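Local coordinates for putative PLP-dependent aminotransferase (PDB 3JU7), which is a putative aminotransferase of the DegT/DnrJ/EryC1 family that probably uses pyridoxal phosphate to move amino groups between substrates, at residues I70-R75 and I209-R214. Residues are numbered along the deposited sequence; the frame is centred on the assembly and turned at random.
Sequences IQLKKR and IQRIKR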
ATOM      1  N   ILE A  70      -5.849   8.825  -9.671  1.00 20.53           N
ATOM      2  CA  ILE A  70      -5.194   9.610 -10.733  1.00 21.73           C
ATOM      3  C   ILE A  70      -4.895   8.747 -11.963  1.00 23.19           C
ATOM      4  O   ILE A  70      -5.191   9.146 -13.083  1.00 20.21           O
ATOM      5  CB  ILE A  70      -3.889  10.256 -10.205  1.00 19.17           C
ATOM      6  CG1 ILE A  70      -4.233  11.395  -9.237  1.00 22.54           C
ATOM      7  CG2 ILE A  70      -2.958  10.748 -11.353  1.00 18.45           C
ATOM      8  CD1 ILE A  70      -3.165  11.676  -8.225  1.00 18.96           C
ATOM      9  N   GLN A  71      -4.315   7.562 -11.733  1.00 24.94           N
ATOM     10  CA  GLN A  71      -4.033   6.599 -12.810  1.00 23.22           C
ATOM     11  C   GLN A  71      -5.318   6.269 -13.588  1.00 23.66           C
ATOM     12  O   GLN A  71      -5.304   6.325 -14.792  1.00 24.53           O
ATOM     13  CB  GLN A  71      -3.399   5.311 -12.251  1.00 22.09           C
ATOM     14  CG  GLN A  71      -3.103   4.269 -13.322  1.00 23.32           C
ATOM     15  CD  GLN A  71      -2.132   4.768 -14.389  1.00 28.65           C
ATOM     16  OE1 GLN A  71      -1.217   5.530 -14.101  1.00 33.97           O
ATOM     17  NE2 GLN A  71      -2.346   4.345 -15.627  1.00 30.40           N
ATOM     18  N   LEU A  72      -6.427   5.959 -12.916  1.00 22.08           N
ATOM     19  CA  LEU A  72      -7.698   5.694 -13.627  1.00 24.38           C
ATOM     20  C   LEU A  72      -8.235   6.898 -14.405  1.00 24.51           C
ATOM     21  O   LEU A  72      -8.687   6.783 -15.528  1.00 20.07           O
ATOM     22  CB  LEU A  72      -8.798   5.245 -12.639  1.00 23.60           C
ATOM     23  CG  LEU A  72     -10.198   5.056 -13.217  1.00 30.51           C
ATOM     24  CD1 LEU A  72     -10.173   3.892 -14.201  1.00 25.77           C
ATOM     25  CD2 LEU A  72     -11.223   4.854 -12.105  1.00 21.14           C
ATOM     26  N   LYS A  73      -8.204   8.064 -13.775  1.00 26.13           N
ATOM     27  CA  LYS A  73      -8.951   9.210 -14.250  1.00 22.19           C
ATOM     28  C   LYS A  73      -8.124  10.161 -15.120  1.00 22.67           C
ATOM     29  O   LYS A  73      -8.685  10.974 -15.816  1.00 23.58           O
ATOM     30  CB  LYS A  73      -9.506   9.950 -13.038  1.00 22.40           C
ATOM     31  CG  LYS A  73     -10.705   9.228 -12.428  1.00 24.13           C
ATOM     32  CD  LYS A  73     -11.426   9.998 -11.366  1.00 26.68           C
ATOM     33  CE  LYS A  73     -12.022  11.338 -11.834  1.00 26.48           C
ATOM     34  NZ  LYS A  73     -13.329  11.264 -12.498  1.00 19.87           N
ATOM     35  N   LYS A  74      -6.807  10.080 -15.092  1.00 19.99           N
ATOM     36  CA  LYS A  74      -6.033  11.026 -15.868  1.00 22.78           C
ATOM     37  C   LYS A  74      -6.315  10.950 -17.387  1.00 24.69           C
ATOM     38  O   LYS A  74      -6.498   9.891 -17.962  1.00 23.77           O
ATOM     39  CB  LYS A  74      -4.532  10.868 -15.603  1.00 22.91           C
ATOM     40  CG  LYS A  74      -3.987   9.530 -16.044  1.00 22.43           C
ATOM     41  CD  LYS A  74      -2.511   9.274 -15.701  1.00 24.62           C
ATOM     42  CE  LYS A  74      -2.033   8.048 -16.467  1.00 22.91           C
ATOM     43  NZ  LYS A  74      -0.599   7.892 -16.376  1.00 34.03           N
ATOM     44  N   ARG A  75      -6.296  12.102 -18.042  1.00 27.29           N
ATOM     45  CA  ARG A  75      -6.419  12.126 -19.491  1.00 27.84           C
ATOM     46  C   ARG A  75      -5.123  11.622 -20.064  1.00 29.55           C
ATOM     47  O   ARG A  75      -4.033  12.067 -19.688  1.00 29.84           O
ATOM     48  CB  ARG A  75      -6.756  13.520 -19.989  1.00 27.54           C
ATOM     49  CG  ARG A  75      -8.001  14.041 -19.326  1.00 27.87           C
ATOM     50  CD  ARG A  75      -8.591  15.181 -20.025  1.00 32.91           C
ATOM     51  NE  ARG A  75      -7.641  16.255 -20.199  1.00 33.56           N
ATOM     52  CZ  ARG A  75      -7.957  17.443 -20.704  1.00 45.97           C
ATOM     53  NH1 ARG A  75      -9.208  17.694 -21.088  1.00 50.08           N
ATOM     54  NH2 ARG A  75      -7.021  18.392 -20.820  1.00 40.50           N
ATOM     55  N   ILE A 209     -15.691   3.358  -9.209  1.00 23.07           N
ATOM     56  CA  ILE A 209     -15.348   2.695  -7.949  1.00 23.59           C
ATOM     57  C   ILE A 209     -15.169   1.199  -8.150  1.00 22.90           C
ATOM     58  O   ILE A 209     -14.234   0.636  -7.616  1.00 24.72           O
ATOM     59  CB  ILE A 209     -16.416   2.959  -6.852  1.00 22.54           C
ATOM     60  CG1 ILE A 209     -16.403   4.462  -6.500  1.00 23.89           C
ATOM     61  CG2 ILE A 209     -16.204   2.060  -5.605  1.00 16.22           C
ATOM     62  CD1 ILE A 209     -15.205   4.943  -5.791  1.00 17.89           C
ATOM     63  N   GLN A 210     -16.056   0.552  -8.905  1.00 23.72           N
ATOM     64  CA  GLN A 210     -15.860  -0.890  -9.247  1.00 26.75           C
ATOM     65  C   GLN A 210     -14.497  -1.122  -9.917  1.00 26.83           C
ATOM     66  O   GLN A 210     -13.765  -2.071  -9.610  1.00 24.33           O
ATOM     67  CB  GLN A 210     -16.953  -1.383 -10.176  1.00 26.23           C
ATOM     68  CG  GLN A 210     -18.339  -1.414  -9.492  1.00 36.06           C
ATOM     69  CD  GLN A 210     -19.542  -1.615 -10.437  1.00 50.50           C
ATOM     70  OE1 GLN A 210     -19.404  -1.725 -11.666  1.00 61.69           O
ATOM     71  NE2 GLN A 210     -20.740  -1.657  -9.844  1.00 51.79           N
ATOM     72  N   ARG A 211     -14.158  -0.220 -10.820  1.00 24.70           N
ATOM     73  CA  ARG A 211     -12.896  -0.338 -11.520  1.00 26.30           C
ATOM     74  C   ARG A 211     -11.724  -0.138 -10.569  1.00 24.88           C
ATOM     75  O   ARG A 211     -10.756  -0.890 -10.624  1.00 25.29           O
ATOM     76  CB  ARG A 211     -12.854   0.657 -12.686  1.00 24.94           C
ATOM     77  CG  ARG A 211     -11.770   0.391 -13.625  1.00 29.95           C
ATOM     78  CD  ARG A 211     -12.086   0.919 -14.998  1.00 37.42           C
ATOM     79  NE  ARG A 211     -13.060   0.067 -15.636  1.00 33.18           N
ATOM     80  CZ  ARG A 211     -13.809   0.434 -16.666  1.00 47.01           C
ATOM     81  NH1 ARG A 211     -13.683   1.653 -17.199  1.00 48.58           N
ATOM     82  NH2 ARG A 211     -14.678  -0.435 -17.179  1.00 44.16           N
ATOM     83  N   ILE A 212     -11.804   0.855  -9.685  1.00 24.66           N
ATOM     84  CA  ILE A 212     -10.711   1.088  -8.732  1.00 25.21           C
ATOM     85  C   ILE A 212     -10.522  -0.187  -7.912  1.00 24.22           C
ATOM     86  O   ILE A 212      -9.397  -0.554  -7.575  1.00 20.18           O
ATOM     87  CB  ILE A 212     -10.996   2.260  -7.738  1.00 26.48           C
ATOM     88  CG1 ILE A 212     -10.746   3.606  -8.396  1.00 29.45           C
ATOM     89  CG2 ILE A 212     -10.100   2.110  -6.460  1.00 23.32           C
ATOM     90  CD1 ILE A 212      -9.355   4.141  -8.298  1.00 25.51           C
ATOM     91  N   LYS A 213     -11.631  -0.851  -7.578  1.00 23.44           N
ATOM     92  CA  LYS A 213     -11.543  -2.084  -6.818  1.00 24.55           C
ATOM     93  C   LYS A 213     -10.660  -3.094  -7.534  1.00 23.69           C
ATOM     94  O   LYS A 213      -9.791  -3.721  -6.932  1.00 20.78           O
ATOM     95  CB  LYS A 213     -12.944  -2.669  -6.519  1.00 22.59           C
ATOM     96  CG  LYS A 213     -13.487  -2.143  -5.187  1.00 28.54           C
ATOM     97  CD  LYS A 213     -14.999  -2.310  -4.999  1.00 32.62           C
ATOM     98  CE  LYS A 213     -15.459  -2.431  -3.529  1.00 35.43           C
ATOM     99  NZ  LYS A 213     -14.403  -2.209  -2.473  1.00 32.09           N
ATOM    100  N   ARG A 214     -10.871  -3.231  -8.837  1.00 22.51           N
ATOM    101  CA  ARG A 214     -10.090  -4.166  -9.600  1.00 21.55           C
ATOM    102  C   ARG A 214      -8.640  -3.715  -9.663  1.00 22.63           C
ATOM    103  O   ARG A 214      -7.758  -4.553  -9.529  1.00 16.97           O
ATOM    104  CB  ARG A 214     -10.623  -4.283 -11.012  1.00 22.05           C
ATOM    105  CG  ARG A 214     -11.972  -5.015 -11.134  1.00 21.05           C
ATOM    106  CD  ARG A 214     -12.227  -5.214 -12.634  1.00 21.88           C
ATOM    107  NE  ARG A 214     -13.552  -5.730 -12.891  1.00 26.17           N
ATOM    108  CZ  ARG A 214     -13.947  -6.281 -14.029  1.00 30.47           C
ATOM    109  NH1 ARG A 214     -13.119  -6.407 -15.051  1.00 25.49           N
ATOM    110  NH2 ARG A 214     -15.179  -6.751 -14.121  1.00 39.33           N
TER
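L72 reaches from the last turn of one helix to R211 and I212 on another, and its two methyl branches divide the work. CD1 rests against the aliphatic part of R211, 3.6 Å from CD and 3.9 Å from CG of that arginine, where the two side chains cross at about a right angle. CD2 meets CG1 of I212 at 3.9 Å. Leucine suits this place because its fork at CG can touch two successive residues of the facing helix at once. Its CB points toward the other segment, which takes both methyls across to that helix.

The two partners differ in character. I212 is buried, and its CB does not aim straight at the other helix; with chi1 at -79°, CG1 lies anti to the carbonyl carbon and swings the branch toward L72. R211 sits on the exposed flank, its CB directed at the opposing segment. There its methylenes lie over the leucine methyl, while a bend at chi3 (-75°) turns the guanidinium away from L72. Arginine suits this exposed edge because its methylenes can pack on the leucine while its charged end points away from it. No hydrogen bond joins the segments: the closest pair of CA atoms, those of L72 and I212, lies 7.4 Å apart, and the contact is small and apolar.

This is helix-helix packing away from the annotated sites, between the C-terminal end of helix 62-73 and helix 206-215. D208 and M215, also on helix 206-215, extend the surface that L72 meets. Beneath the contact, I212 packs on T57 of strand 55-59 and on M182 of strand 182-186, so helix 206-215 lies against the mixed sheet, and the end of helix 62-73 reaches the second of these strands through K73, which also touches M182.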